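Local coordinates for protein agmatine ureohydrolase (Thermoplasma volcanium GSS1, PDB 3PZL) that probably hydrolyses agmatine to putrescine and urea, as a two-manganese enzyme of the arginase family, at residues Val228-Asp231 with Gly232-Pro235; Gly209-Lys212 with Tyr213-Val217; Val292-Ala295 with Ser296-Tyr300; Glu272-Pro275 with Leu276-Asn279. All coordinates share one frame; numbering follows the deposited sequence.

Contact 1: residues Val228-Asp231 with Gly232-Pro235; sequences VDMD and GIDP. With MN (manganese (II) ion), chain G; MN (manganese (II) ion), chain F.
The peptide carbonyl and the carboxylate of D229 are the flat groups that set the geometry here: the N-H of G232 approaches the carbonyl tilted 34° from its plane, and the carboxylate turns a single oxygen, OD2, to both manganese ions. Together with D231 this forms the D-x-D metal motif of the arginase fold, placed where strand 223-229 of the parallel sheet runs out into a short 3-10 turn. The turn is closed by the bond from G232 N to D229 O, 2.9 Å long. D229 OD2 bridges the metals, at 2.1 Å from the manganese of chain F and 2.5 Å from that of chain G. Holding CG anti to the backbone N (chi1 -171°) carries the D229 carboxylate to that bridging place. The D231 carboxylate faces the chain G ion with both oxygens, OD2 at 2.6 Å and OD1 a little farther at 2.7 Å. D144 and H146 belong to the same site, while H124, D144 and D148 join D229 round the chain F ion. Behind the turn the selenomethionine M230 and I233 both lean on L285 of helix 281-303. A weak bond of 3.4 Å runs from I233 N to M230 O, and M230 SE touches I233 CD1 at 4.5 Å.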
ATOM      1  N   VAL B 228      16.968 -22.649  -1.800  1.00 48.87           N
ATOM      2  CA  VAL B 228      16.967 -21.290  -2.315  1.00 47.75           C
ATOM      3  C   VAL B 228      16.437 -20.267  -1.294  1.00 48.70           C
ATOM      4  O   VAL B 228      15.221 -20.193  -1.017  1.00 48.56           O
ATOM      5  CB  VAL B 228      16.180 -21.190  -3.584  1.00 46.62           C
ATOM      6  CG1 VAL B 228      16.383 -19.863  -4.184  1.00 46.22           C
ATOM      7  CG2 VAL B 228      16.623 -22.204  -4.549  1.00 45.56           C
ATOM      8  N   ASP B 229      17.368 -19.498  -0.713  1.00 49.03           N
ATOM      9  CA  ASP B 229      17.039 -18.407   0.193  1.00 48.35           C
ATOM     10  C   ASP B 229      16.758 -17.237  -0.728  1.00 48.15           C
ATOM     11  O   ASP B 229      17.631 -16.730  -1.432  1.00 47.52           O
ATOM     12  CB  ASP B 229      18.228 -18.101   1.082  1.00 49.51           C
ATOM     13  CG  ASP B 229      17.910 -17.123   2.208  1.00 49.33           C
ATOM     14  OD1 ASP B 229      17.108 -16.194   1.973  1.00 51.96           O
ATOM     15  OD2 ASP B 229      18.492 -17.280   3.316  1.00 47.56           O
HETATM   16  N   MSE B 230      15.512 -16.819  -0.735  1.00 48.25           N
HETATM   17  CA  MSE B 230      15.008 -15.995  -1.807  1.00 48.27           C
HETATM   18  C   MSE B 230      15.736 -14.660  -1.904  1.00 47.78           C
HETATM   19  O   MSE B 230      15.729 -14.023  -2.958  1.00 47.13           O
HETATM   20  CB  MSE B 230      13.536 -15.794  -1.581  1.00 48.12           C
HETATM   21  CG  MSE B 230      12.776 -15.481  -2.792  1.00 53.52           C
HETATM   22 SE   MSE B 230      12.579 -16.930  -4.120  1.00 67.54          SE
HETATM   23  CE  MSE B 230      11.537 -15.789  -5.370  1.00 58.16           C
ATOM     24  N   ASP B 231      16.368 -14.241  -0.805  1.00 47.92           N
ATOM     25  CA  ASP B 231      17.108 -12.964  -0.761  1.00 47.88           C
ATOM     26  C   ASP B 231      18.504 -13.004  -1.452  1.00 47.59           C
ATOM     27  O   ASP B 231      19.154 -11.968  -1.625  1.00 48.15           O
ATOM     28  CB  ASP B 231      17.233 -12.481   0.680  1.00 47.98           C
ATOM     29  CG  ASP B 231      18.130 -13.353   1.500  1.00 52.53           C
ATOM     30  OD1 ASP B 231      18.525 -14.453   1.042  1.00 58.43           O
ATOM     31  OD2 ASP B 231      18.477 -12.951   2.612  1.00 57.17           O
ATOM     32  N   GLY B 232      18.956 -14.187  -1.848  1.00 47.02           N
ATOM     33  CA  GLY B 232      20.119 -14.299  -2.731  1.00 47.39           C
ATOM     34  C   GLY B 232      19.939 -13.605  -4.077  1.00 46.90           C
ATOM     35  O   GLY B 232      20.903 -13.257  -4.744  1.00 47.04           O
ATOM     36  N   ILE B 233      18.687 -13.390  -4.456  1.00 46.46           N
ATOM     37  CA  ILE B 233      18.335 -12.750  -5.693  1.00 45.92           C
ATOM     38  C   ILE B 233      18.323 -11.255  -5.471  1.00 46.13           C
ATOM     39  O   ILE B 233      18.068 -10.824  -4.368  1.00 47.15           O
ATOM     40  CB  ILE B 233      16.964 -13.258  -6.148  1.00 46.06           C
ATOM     41  CG1 ILE B 233      17.033 -14.796  -6.255  1.00 44.56           C
ATOM     42  CG2 ILE B 233      16.505 -12.595  -7.495  1.00 45.42           C
ATOM     43  CD1 ILE B 233      15.816 -15.459  -6.850  1.00 43.43           C
ATOM     44  N   ASP B 234      18.632 -10.457  -6.501  1.00 45.85           N
ATOM     45  CA  ASP B 234      18.655  -8.992  -6.347  1.00 45.07           C
ATOM     46  C   ASP B 234      17.246  -8.460  -6.118  1.00 43.65           C
ATOM     47  O   ASP B 234      16.333  -8.810  -6.846  1.00 43.25           O
ATOM     48  CB  ASP B 234      19.316  -8.302  -7.568  1.00 45.40           C
ATOM     49  CG  ASP B 234      19.519  -6.799  -7.355  1.00 47.07           C
ATOM     50  OD1 ASP B 234      20.578  -6.379  -6.806  1.00 47.89           O
ATOM     51  OD2 ASP B 234      18.593  -6.035  -7.720  1.00 48.81           O
ATOM     52  N   PRO B 235      17.078  -7.593  -5.120  1.00 42.78           N
ATOM     53  CA  PRO B 235      15.791  -6.997  -4.756  1.00 41.94           C
ATOM     54  C   PRO B 235      14.926  -6.474  -5.912  1.00 41.50           C
ATOM     55  O   PRO B 235      13.685  -6.324  -5.735  1.00 40.60           O
ATOM     56  CB  PRO B 235      16.193  -5.862  -3.840  1.00 41.09           C
ATOM     57  CG  PRO B 235      17.430  -6.376  -3.185  1.00 41.89           C
ATOM     58  CD  PRO B 235      18.158  -7.147  -4.222  1.00 42.86           C
TER
HETATM   59 MN    MN G 315      19.579 -15.089   3.459  1.00 63.35          MN
HETATM   60 MN    MN F 314      19.306 -17.883   5.135  1.00 56.27          MN

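Contact 2: residues Gly209-Lys212 with Tyr213-Val217; sequences GIDK and YIEEV
A local contact between successive turns of helix 202-220 joins G209-K212 to Y213-V217, with one side buried and the other facing outward. On the buried side the branched chains of I210 and I214 meet one turn apart, I210 CG1 lying 3.6 Å from I214 CD1, and I214 also reaches helix 251-261. The backbone repeats the i to i+4 pattern, as in the bond of 2.7 Å from E215 N to D211 O, whose N-H points at the oxygen within 12° of straight. Toward the beginning of this segment the helix is kinked: the N atoms of I210 and D211 lack bonds to the turn before. In the three-layer arginase fold this helix leads from strand 198-201 at the sheet's margin back to strand 223-229, the connection of a beta-alpha-beta crossover. K212 lies over one face of the Y213 ring in a CH-pi contact, CG 4.1 Å from the centroid and 2° off the normal. At the ring's edge G209 O approaches Y213 CD2 to 3.4 Å, while the hydroxyl bonds to N208. Replacing Y213 by an alanine would probably strip the K212 methylenes of their aromatic support and leave N208 without its hydroxyl partner. A bend at chi4 (-81°) turns K212 NZ to E216 OE2 in a salt bridge of 3.6 Å. D211 and E215, like charges, are probably offset by salt bridges to R256 and R260 of helix 251-261.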
ATOM      1  N   GLY B 209      30.235 -15.213 -14.673  1.00 59.50           N
ATOM      2  CA  GLY B 209      29.057 -15.975 -15.072  1.00 58.09           C
ATOM      3  C   GLY B 209      28.723 -17.045 -14.035  1.00 57.64           C
ATOM      4  O   GLY B 209      29.598 -17.502 -13.269  1.00 57.52           O
ATOM      5  N   ILE B 210      27.453 -17.446 -14.010  1.00 56.53           N
ATOM      6  CA  ILE B 210      26.971 -18.446 -13.069  1.00 55.91           C
ATOM      7  C   ILE B 210      27.422 -19.841 -13.478  1.00 56.65           C
ATOM      8  O   ILE B 210      27.764 -20.663 -12.614  1.00 56.90           O
ATOM      9  CB  ILE B 210      25.414 -18.360 -12.880  1.00 55.09           C
ATOM     10  CG1 ILE B 210      24.881 -19.399 -11.870  1.00 54.43           C
ATOM     11  CG2 ILE B 210      24.690 -18.490 -14.216  1.00 54.57           C
ATOM     12  CD1 ILE B 210      25.309 -19.189 -10.410  1.00 53.05           C
ATOM     13  N   ASP B 211      27.435 -20.101 -14.788  1.00 57.04           N
ATOM     14  CA  ASP B 211      27.837 -21.414 -15.324  1.00 57.96           C
ATOM     15  C   ASP B 211      29.127 -21.991 -14.732  1.00 58.59           C
ATOM     16  O   ASP B 211      29.148 -23.155 -14.328  1.00 59.11           O
ATOM     17  CB  ASP B 211      27.926 -21.389 -16.842  1.00 57.72           C
ATOM     18  CG  ASP B 211      26.584 -21.665 -17.507  1.00 59.34           C
ATOM     19  OD1 ASP B 211      25.652 -22.158 -16.840  1.00 58.17           O
ATOM     20  OD2 ASP B 211      26.457 -21.406 -18.717  1.00 62.02           O
ATOM     21  N   LYS B 212      30.183 -21.182 -14.657  1.00 58.47           N
ATOM     22  CA  LYS B 212      31.432 -21.614 -14.025  1.00 59.16           C
ATOM     23  C   LYS B 212      31.142 -22.368 -12.736  1.00 58.95           C
ATOM     24  O   LYS B 212      31.446 -23.538 -12.636  1.00 59.60           O
ATOM     25  CB  LYS B 212      32.338 -20.407 -13.750  1.00 59.98           C
ATOM     26  CG  LYS B 212      33.540 -20.657 -12.845  1.00 61.27           C
ATOM     27  CD  LYS B 212      34.437 -19.436 -12.831  1.00 65.23           C
ATOM     28  CE  LYS B 212      35.886 -19.772 -12.420  1.00 68.83           C
ATOM     29  NZ  LYS B 212      36.009 -19.871 -10.937  1.00 70.22           N
ATOM     30  N   TYR B 213      30.515 -21.694 -11.777  1.00 58.36           N
ATOM     31  CA  TYR B 213      30.188 -22.262 -10.462  1.00 57.84           C
ATOM     32  C   TYR B 213      29.197 -23.423 -10.508  1.00 57.46           C
ATOM     33  O   TYR B 213      29.254 -24.322  -9.681  1.00 56.49           O
ATOM     34  CB  TYR B 213      29.731 -21.141  -9.527  1.00 56.89           C
ATOM     35  CG  TYR B 213      30.750 -20.014  -9.532  1.00 56.86           C
ATOM     36  CD1 TYR B 213      31.951 -20.122  -8.811  1.00 55.64           C
ATOM     37  CD2 TYR B 213      30.533 -18.859 -10.297  1.00 54.98           C
ATOM     38  CE1 TYR B 213      32.873 -19.124  -8.837  1.00 55.14           C
ATOM     39  CE2 TYR B 213      31.448 -17.859 -10.321  1.00 54.04           C
ATOM     40  CZ  TYR B 213      32.614 -18.004  -9.598  1.00 56.62           C
ATOM     41  OH  TYR B 213      33.546 -17.012  -9.625  1.00 62.05           O
ATOM     42  N   ILE B 214      28.309 -23.400 -11.499  1.00 58.06           N
ATOM     43  CA  ILE B 214      27.447 -24.561 -11.806  1.00 58.76           C
ATOM     44  C   ILE B 214      28.262 -25.801 -12.260  1.00 60.00           C
ATOM     45  O   ILE B 214      28.011 -26.919 -11.778  1.00 59.47           O
ATOM     46  CB  ILE B 214      26.418 -24.210 -12.872  1.00 57.83           C
ATOM     47  CG1 ILE B 214      25.517 -23.082 -12.364  1.00 58.45           C
ATOM     48  CG2 ILE B 214      25.604 -25.418 -13.223  1.00 57.46           C
ATOM     49  CD1 ILE B 214      24.501 -22.598 -13.370  1.00 57.44           C
ATOM     50  N   GLU B 215      29.222 -25.581 -13.176  1.00 60.92           N
ATOM     51  CA  GLU B 215      30.140 -26.627 -13.656  1.00 62.40           C
ATOM     52  C   GLU B 215      30.879 -27.319 -12.510  1.00 62.26           C
ATOM     53  O   GLU B 215      30.911 -28.548 -12.453  1.00 62.24           O
ATOM     54  CB  GLU B 215      31.187 -26.088 -14.664  1.00 63.48           C
ATOM     55  CG  GLU B 215      30.676 -25.177 -15.802  1.00 67.71           C
ATOM     56  CD  GLU B 215      29.624 -25.839 -16.723  1.00 73.42           C
ATOM     57  OE1 GLU B 215      29.150 -26.972 -16.408  1.00 73.99           O
ATOM     58  OE2 GLU B 215      29.258 -25.207 -17.761  1.00 73.74           O
ATOM     59  N   GLU B 216      31.471 -26.536 -11.611  1.00 61.78           N
ATOM     60  CA  GLU B 216      32.209 -27.097 -10.484  1.00 62.65           C
ATOM     61  C   GLU B 216      31.340 -28.100  -9.705  1.00 62.52           C
ATOM     62  O   GLU B 216      31.702 -29.279  -9.605  1.00 63.45           O
ATOM     63  CB  GLU B 216      32.775 -26.010  -9.546  1.00 62.82           C
ATOM     64  CG  GLU B 216      33.760 -25.022 -10.170  1.00 63.95           C
ATOM     65  CD  GLU B 216      34.073 -23.838  -9.245  1.00 68.20           C
ATOM     66  OE1 GLU B 216      33.433 -23.711  -8.168  1.00 68.71           O
ATOM     67  OE2 GLU B 216      34.951 -23.008  -9.604  1.00 70.69           O
ATOM     68  N   VAL B 217      30.184 -27.643  -9.210  1.00 61.59           N
ATOM     69  CA  VAL B 217      29.229 -28.484  -8.457  1.00 60.80           C
ATOM     70  C   VAL B 217      28.799 -29.748  -9.220  1.00 60.54           C
ATOM     71  O   VAL B 217      28.878 -30.848  -8.705  1.00 60.25           O
ATOM     72  CB  VAL B 217      27.954 -27.688  -8.064  1.00 60.18           C
ATOM     73  CG1 VAL B 217      26.986 -28.557  -7.335  1.00 58.26           C
ATOM     74  CG2 VAL B 217      28.324 -26.492  -7.193  1.00 60.90           C
TER

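Contact 3: residues Val292-Ala295 with Ser296-Tyr300; sequences VFIA and SREKY
S296 turns its hydroxyl back onto the carbonyl of V292, the tight point in this stretch of helix 281-303, the last helix of the arginase alpha/beta fold. V292 O is gripped twice from the same residue, by S296 OG at 2.8 Å and by S296 N at 3.0 Å. The hydroxyl reaches it because OG sits between the backbone N and the carbonyl carbon (chi1 69°), folded against the preceding turn; it also bonds to S262. With an alanine in place of S296, V292 O would probably keep the backbone bond alone and S262 would lose its hydroxyl partner. Nearby, also in the buried part of the helix, F293 stacks on F268 and I294 packs against I118 of strand 116-121. The looser side belongs to R297, E298 and K299, partly exposed residues whose polar groups find their partners beyond the two segments: R297 and E298 both bond to the hydroxyl of Y37, and K299 forms a salt bridge with E303. Apart from the backbone bonds, such as K299 N to A295 O (2.9 Å), the side chains here meet only loosely, carbon against carbon. I294 CG2 meets E298 CG at 4.4 Å, and R297 CD comes obliquely to the F293 ring, 4.3 Å from CZ.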
ATOM      1  N   VAL B 292      10.107 -24.475 -12.874  1.00 45.25           N
ATOM      2  CA  VAL B 292      11.384 -24.701 -13.521  1.00 45.21           C
ATOM      3  C   VAL B 292      12.107 -25.943 -12.977  1.00 45.88           C
ATOM      4  O   VAL B 292      12.699 -26.709 -13.733  1.00 46.82           O
ATOM      5  CB  VAL B 292      12.273 -23.440 -13.426  1.00 44.86           C
ATOM      6  CG1 VAL B 292      13.752 -23.767 -13.603  1.00 44.46           C
ATOM      7  CG2 VAL B 292      11.843 -22.452 -14.445  1.00 43.34           C
ATOM      8  N   PHE B 293      12.071 -26.145 -11.673  1.00 45.67           N
ATOM      9  CA  PHE B 293      12.698 -27.316 -11.114  1.00 46.25           C
ATOM     10  C   PHE B 293      12.057 -28.599 -11.622  1.00 47.43           C
ATOM     11  O   PHE B 293      12.753 -29.483 -12.139  1.00 48.85           O
ATOM     12  CB  PHE B 293      12.629 -27.275  -9.612  1.00 46.32           C
ATOM     13  CG  PHE B 293      13.054 -28.532  -8.965  1.00 46.82           C
ATOM     14  CD1 PHE B 293      14.375 -28.737  -8.632  1.00 47.76           C
ATOM     15  CD2 PHE B 293      12.145 -29.517  -8.682  1.00 47.51           C
ATOM     16  CE1 PHE B 293      14.769 -29.899  -8.002  1.00 48.05           C
ATOM     17  CE2 PHE B 293      12.544 -30.691  -8.066  1.00 48.98           C
ATOM     18  CZ  PHE B 293      13.849 -30.876  -7.715  1.00 46.92           C
ATOM     19  N   ILE B 294      10.739 -28.707 -11.487  1.00 47.10           N
ATOM     20  CA  ILE B 294      10.037 -29.908 -11.903  1.00 48.03           C
ATOM     21  C   ILE B 294      10.203 -30.125 -13.409  1.00 48.45           C
ATOM     22  O   ILE B 294      10.617 -31.204 -13.832  1.00 49.04           O
ATOM     23  CB  ILE B 294       8.519 -29.880 -11.472  1.00 48.36           C
ATOM     24  CG1 ILE B 294       8.386 -29.915  -9.953  1.00 48.32           C
ATOM     25  CG2 ILE B 294       7.749 -31.017 -12.054  1.00 46.82           C
ATOM     26  CD1 ILE B 294       7.002 -29.688  -9.491  1.00 48.26           C
ATOM     27  N   ALA B 295       9.901 -29.095 -14.200  1.00 48.35           N
ATOM     28  CA  ALA B 295       9.904 -29.205 -15.649  1.00 48.95           C
ATOM     29  C   ALA B 295      11.263 -29.606 -16.182  1.00 49.75           C
ATOM     30  O   ALA B 295      11.365 -30.529 -16.974  1.00 50.98           O
ATOM     31  CB  ALA B 295       9.390 -27.908 -16.334  1.00 47.30           C
ATOM     32  N   SER B 296      12.314 -28.921 -15.767  1.00 50.80           N
ATOM     33  CA  SER B 296      13.629 -29.222 -16.322  1.00 52.14           C
ATOM     34  C   SER B 296      14.107 -30.608 -15.904  1.00 53.57           C
ATOM     35  O   SER B 296      14.875 -31.257 -16.622  1.00 55.11           O
ATOM     36  CB  SER B 296      14.660 -28.189 -15.912  1.00 51.50           C
ATOM     37  OG  SER B 296      14.905 -28.304 -14.536  1.00 52.99           O
ATOM     38  N   ARG B 297      13.666 -31.063 -14.739  1.00 54.42           N
ATOM     39  CA  ARG B 297      13.979 -32.418 -14.316  1.00 55.50           C
ATOM     40  C   ARG B 297      13.235 -33.460 -15.153  1.00 56.66           C
ATOM     41  O   ARG B 297      13.805 -34.497 -15.496  1.00 58.09           O
ATOM     42  CB  ARG B 297      13.656 -32.615 -12.834  1.00 55.30           C
ATOM     43  CG  ARG B 297      14.117 -33.931 -12.295  1.00 54.43           C
ATOM     44  CD  ARG B 297      14.115 -33.921 -10.783  1.00 54.50           C
ATOM     45  NE  ARG B 297      14.819 -35.079 -10.226  1.00 54.70           N
ATOM     46  CZ  ARG B 297      14.271 -36.278 -10.100  1.00 54.90           C
ATOM     47  NH1 ARG B 297      13.016 -36.455 -10.476  1.00 54.03           N
ATOM     48  NH2 ARG B 297      14.961 -37.288  -9.583  1.00 56.28           N
ATOM     49  N   GLU B 298      11.976 -33.181 -15.484  1.00 56.47           N
ATOM     50  CA  GLU B 298      11.196 -34.083 -16.301  1.00 56.98           C
ATOM     51  C   GLU B 298      11.761 -34.150 -17.696  1.00 57.14           C
ATOM     52  O   GLU B 298      11.706 -35.214 -18.329  1.00 57.94           O
ATOM     53  CB  GLU B 298       9.713 -33.676 -16.348  1.00 56.98           C
ATOM     54  CG  GLU B 298       8.916 -33.980 -15.069  1.00 57.39           C
ATOM     55  CD  GLU B 298       8.893 -35.461 -14.709  1.00 58.04           C
ATOM     56  OE1 GLU B 298       8.387 -36.261 -15.498  1.00 59.28           O
ATOM     57  OE2 GLU B 298       9.357 -35.833 -13.625  1.00 59.63           O
ATOM     58  N   LYS B 299      12.292 -33.018 -18.176  1.00 56.98           N
ATOM     59  CA  LYS B 299      12.945 -32.943 -19.500  1.00 57.46           C
ATOM     60  C   LYS B 299      14.136 -33.874 -19.552  1.00 58.46           C
ATOM     61  O   LYS B 299      14.409 -34.463 -20.586  1.00 59.40           O
ATOM     62  CB  LYS B 299      13.424 -31.535 -19.822  1.00 56.87           C
ATOM     63  CG  LYS B 299      13.834 -31.313 -21.269  1.00 56.64           C
ATOM     64  CD  LYS B 299      14.877 -30.172 -21.383  1.00 59.42           C
ATOM     65  CE  LYS B 299      14.707 -29.314 -22.659  1.00 58.62           C
ATOM     66  NZ  LYS B 299      15.206 -29.984 -23.874  1.00 59.67           N
ATOM     67  N   TYR B 300      14.837 -34.010 -18.432  1.00 58.95           N
ATOM     68  CA  TYR B 300      15.999 -34.860 -18.385  1.00 60.04           C
ATOM     69  C   TYR B 300      15.567 -36.311 -18.487  1.00 61.14           C
ATOM     70  O   TYR B 300      16.120 -37.063 -19.293  1.00 61.42           O
ATOM     71  CB  TYR B 300      16.861 -34.604 -17.132  1.00 60.02           C
ATOM     72  CG  TYR B 300      18.135 -35.413 -17.130  1.00 59.35           C
ATOM     73  CD1 TYR B 300      19.300 -34.913 -17.685  1.00 60.41           C
ATOM     74  CD2 TYR B 300      18.164 -36.696 -16.602  1.00 59.33           C
ATOM     75  CE1 TYR B 300      20.463 -35.672 -17.703  1.00 59.61           C
ATOM     76  CE2 TYR B 300      19.308 -37.456 -16.615  1.00 58.32           C
ATOM     77  CZ  TYR B 300      20.453 -36.944 -17.161  1.00 58.98           C
ATOM     78  OH  TYR B 300      21.600 -37.720 -17.166  1.00 62.11           O
TER

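Contact 4: residues Glu272-Pro275 with Leu276-Asn279; sequences EFSP and LYDN
A single 3-10 turn, in the loop that leaves strand 265-271 and leads to helix 281-303, brings S274 round to Y277. Its closing bond runs from Y277 N to S274 O, 3.0 Å long with an N-H...O angle of 165°, the donor standing 33° out of the carbonyl plane. P275 and L276 occupy the two corners, and both have helical backbone angles; a proline suits the first because that position need donate no hydrogen. The Y277 side chain lies back along the chain it came from, with CG anti to its carbonyl carbon (chi1 -76°). One edge of its ring therefore meets S274 twice: OG is 3.7 Å from CD1, while S274 O lies in the ring plane, 3.9 Å from the same carbon. The serine hydroxyl is bonded to R52 O, which probably sets its rotation and holds it beside the ring. D278 then turns its carboxylate to T282 and to the backbone N of G280, tying the end of the turn to the start of the next helix. Outside the chain, Y277 O accepts from N279 of the second subunit, N279 bonds in the same way to Y277 O of the third subunit, and L276 packs on Y277 of the fourth subunit. The arrangement is that of a type I beta turn with proline at its first corner, here set in a loop of the arginase fold that lies between subunits.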
ATOM      1  N   GLU B 272      12.249 -17.608   2.829  1.00 45.60           N
ATOM      2  CA  GLU B 272      12.693 -16.267   3.243  1.00 46.17           C
ATOM      3  C   GLU B 272      12.194 -15.129   2.373  1.00 45.82           C
ATOM      4  O   GLU B 272      12.906 -14.117   2.235  1.00 46.40           O
ATOM      5  CB  GLU B 272      14.218 -16.160   3.396  1.00 44.85           C
ATOM      6  CG  GLU B 272      14.815 -17.007   4.491  1.00 48.00           C
ATOM      7  CD  GLU B 272      14.552 -16.444   5.873  1.00 52.45           C
ATOM      8  OE1 GLU B 272      14.278 -15.226   5.944  1.00 57.76           O
ATOM      9  OE2 GLU B 272      14.603 -17.196   6.889  1.00 52.27           O
ATOM     10  N   PHE B 273      10.998 -15.271   1.799  1.00 44.77           N
ATOM     11  CA  PHE B 273      10.308 -14.075   1.281  1.00 44.82           C
ATOM     12  C   PHE B 273       8.957 -13.868   1.964  1.00 44.64           C
ATOM     13  O   PHE B 273       8.425 -14.798   2.541  1.00 44.83           O
ATOM     14  CB  PHE B 273      10.207 -14.056  -0.255  1.00 43.91           C
ATOM     15  CG  PHE B 273       8.997 -14.723  -0.802  1.00 42.57           C
ATOM     16  CD1 PHE B 273       8.978 -16.100  -1.012  1.00 42.45           C
ATOM     17  CD2 PHE B 273       7.867 -13.961  -1.139  1.00 42.93           C
ATOM     18  CE1 PHE B 273       7.844 -16.718  -1.530  1.00 41.63           C
ATOM     19  CE2 PHE B 273       6.739 -14.540  -1.657  1.00 40.45           C
ATOM     20  CZ  PHE B 273       6.723 -15.935  -1.847  1.00 42.63           C
ATOM     21  N   SER B 274       8.443 -12.642   1.918  1.00 44.39           N
ATOM     22  CA  SER B 274       7.258 -12.283   2.639  1.00 45.13           C
ATOM     23  C   SER B 274       6.259 -11.532   1.786  1.00 45.16           C
ATOM     24  O   SER B 274       6.473 -10.349   1.497  1.00 44.28           O
ATOM     25  CB  SER B 274       7.606 -11.406   3.818  1.00 45.50           C
ATOM     26  OG  SER B 274       6.399 -11.095   4.536  1.00 49.04           O
ATOM     27  N   PRO B 275       5.128 -12.197   1.434  1.00 45.40           N
ATOM     28  CA  PRO B 275       4.083 -11.686   0.492  1.00 45.09           C
ATOM     29  C   PRO B 275       3.461 -10.353   0.920  1.00 46.09           C
ATOM     30  O   PRO B 275       2.891  -9.672   0.078  1.00 47.38           O
ATOM     31  CB  PRO B 275       3.006 -12.756   0.511  1.00 44.60           C
ATOM     32  CG  PRO B 275       3.550 -13.886   1.369  1.00 46.36           C
ATOM     33  CD  PRO B 275       4.719 -13.413   2.152  1.00 44.45           C
ATOM     34  N   LEU B 276       3.570  -9.983   2.203  1.00 46.10           N
ATOM     35  CA  LEU B 276       3.028  -8.709   2.715  1.00 46.36           C
ATOM     36  C   LEU B 276       3.763  -7.486   2.161  1.00 46.15           C
ATOM     37  O   LEU B 276       3.207  -6.351   2.136  1.00 45.88           O
ATOM     38  CB  LEU B 276       3.073  -8.659   4.254  1.00 46.45           C
ATOM     39  CG  LEU B 276       2.414  -9.839   5.018  1.00 48.42           C
ATOM     40  CD1 LEU B 276       2.676  -9.814   6.549  1.00 45.46           C
ATOM     41  CD2 LEU B 276       0.909  -9.954   4.715  1.00 48.47           C
ATOM     42  N   TYR B 277       4.985  -7.720   1.687  1.00 45.07           N
ATOM     43  CA  TYR B 277       5.840  -6.625   1.261  1.00 44.17           C
ATOM     44  C   TYR B 277       5.834  -6.263  -0.210  1.00 43.96           C
ATOM     45  O   TYR B 277       6.562  -5.359  -0.594  1.00 43.23           O
ATOM     46  CB  TYR B 277       7.254  -6.836   1.735  1.00 43.84           C
ATOM     47  CG  TYR B 277       7.401  -6.533   3.205  1.00 43.15           C
ATOM     48  CD1 TYR B 277       7.076  -7.509   4.171  1.00 39.44           C
ATOM     49  CD2 TYR B 277       7.850  -5.252   3.638  1.00 40.63           C
ATOM     50  CE1 TYR B 277       7.197  -7.237   5.517  1.00 39.38           C
ATOM     51  CE2 TYR B 277       7.982  -4.970   5.002  1.00 39.76           C
ATOM     52  CZ  TYR B 277       7.639  -5.965   5.931  1.00 40.13           C
ATOM     53  OH  TYR B 277       7.775  -5.701   7.265  1.00 41.81           O
ATOM     54  N   ASP B 278       4.992  -6.924  -1.014  1.00 43.89           N
ATOM     55  CA  ASP B 278       4.773  -6.499  -2.408  1.00 44.34           C
ATOM     56  C   ASP B 278       3.386  -6.888  -2.873  1.00 44.19           C
ATOM     57  O   ASP B 278       2.571  -7.324  -2.072  1.00 44.31           O
ATOM     58  CB  ASP B 278       5.860  -7.010  -3.385  1.00 43.34           C
ATOM     59  CG  ASP B 278       5.710  -8.500  -3.749  1.00 46.98           C
ATOM     60  OD1 ASP B 278       4.770  -9.192  -3.292  1.00 50.47           O
ATOM     61  OD2 ASP B 278       6.556  -9.012  -4.517  1.00 49.03           O
ATOM     62  N   ASN B 279       3.126  -6.724  -4.170  1.00 44.49           N
ATOM     63  CA  ASN B 279       1.814  -7.044  -4.743  1.00 44.37           C
ATOM     64  C   ASN B 279       1.699  -8.407  -5.381  1.00 44.15           C
ATOM     65  O   ASN B 279       0.674  -8.723  -5.980  1.00 43.83           O
ATOM     66  CB  ASN B 279       1.405  -5.975  -5.741  1.00 44.20           C
ATOM     67  CG  ASN B 279       0.758  -4.801  -5.063  1.00 46.82           C
ATOM     68  OD1 ASN B 279      -0.007  -4.961  -4.088  1.00 48.66           O
ATOM     69  ND2 ASN B 279       1.034  -3.609  -5.574  1.00 47.49           N
TER

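Followed from the N terminus, the order is contact 2, contact 1, contact 4 and contact 3; all run in series, so none nests in or crosses another, and each closes only a turn of contiguous chain. Contact 2, in helix 202-220, precedes the strand whose end carries contact 1, and their centres are 18 Å apart. The chain then passes through helix 251-261 and strand 265-271 to contact 4, the one neighbour that touches contact 1: M230 CG lies 3.9 Å from F273 CB, linking the loops after two adjacent parallel strands. Contact 3 lies farther along helix 281-303, which begins just beyond contact 4, about 26 Å between centres.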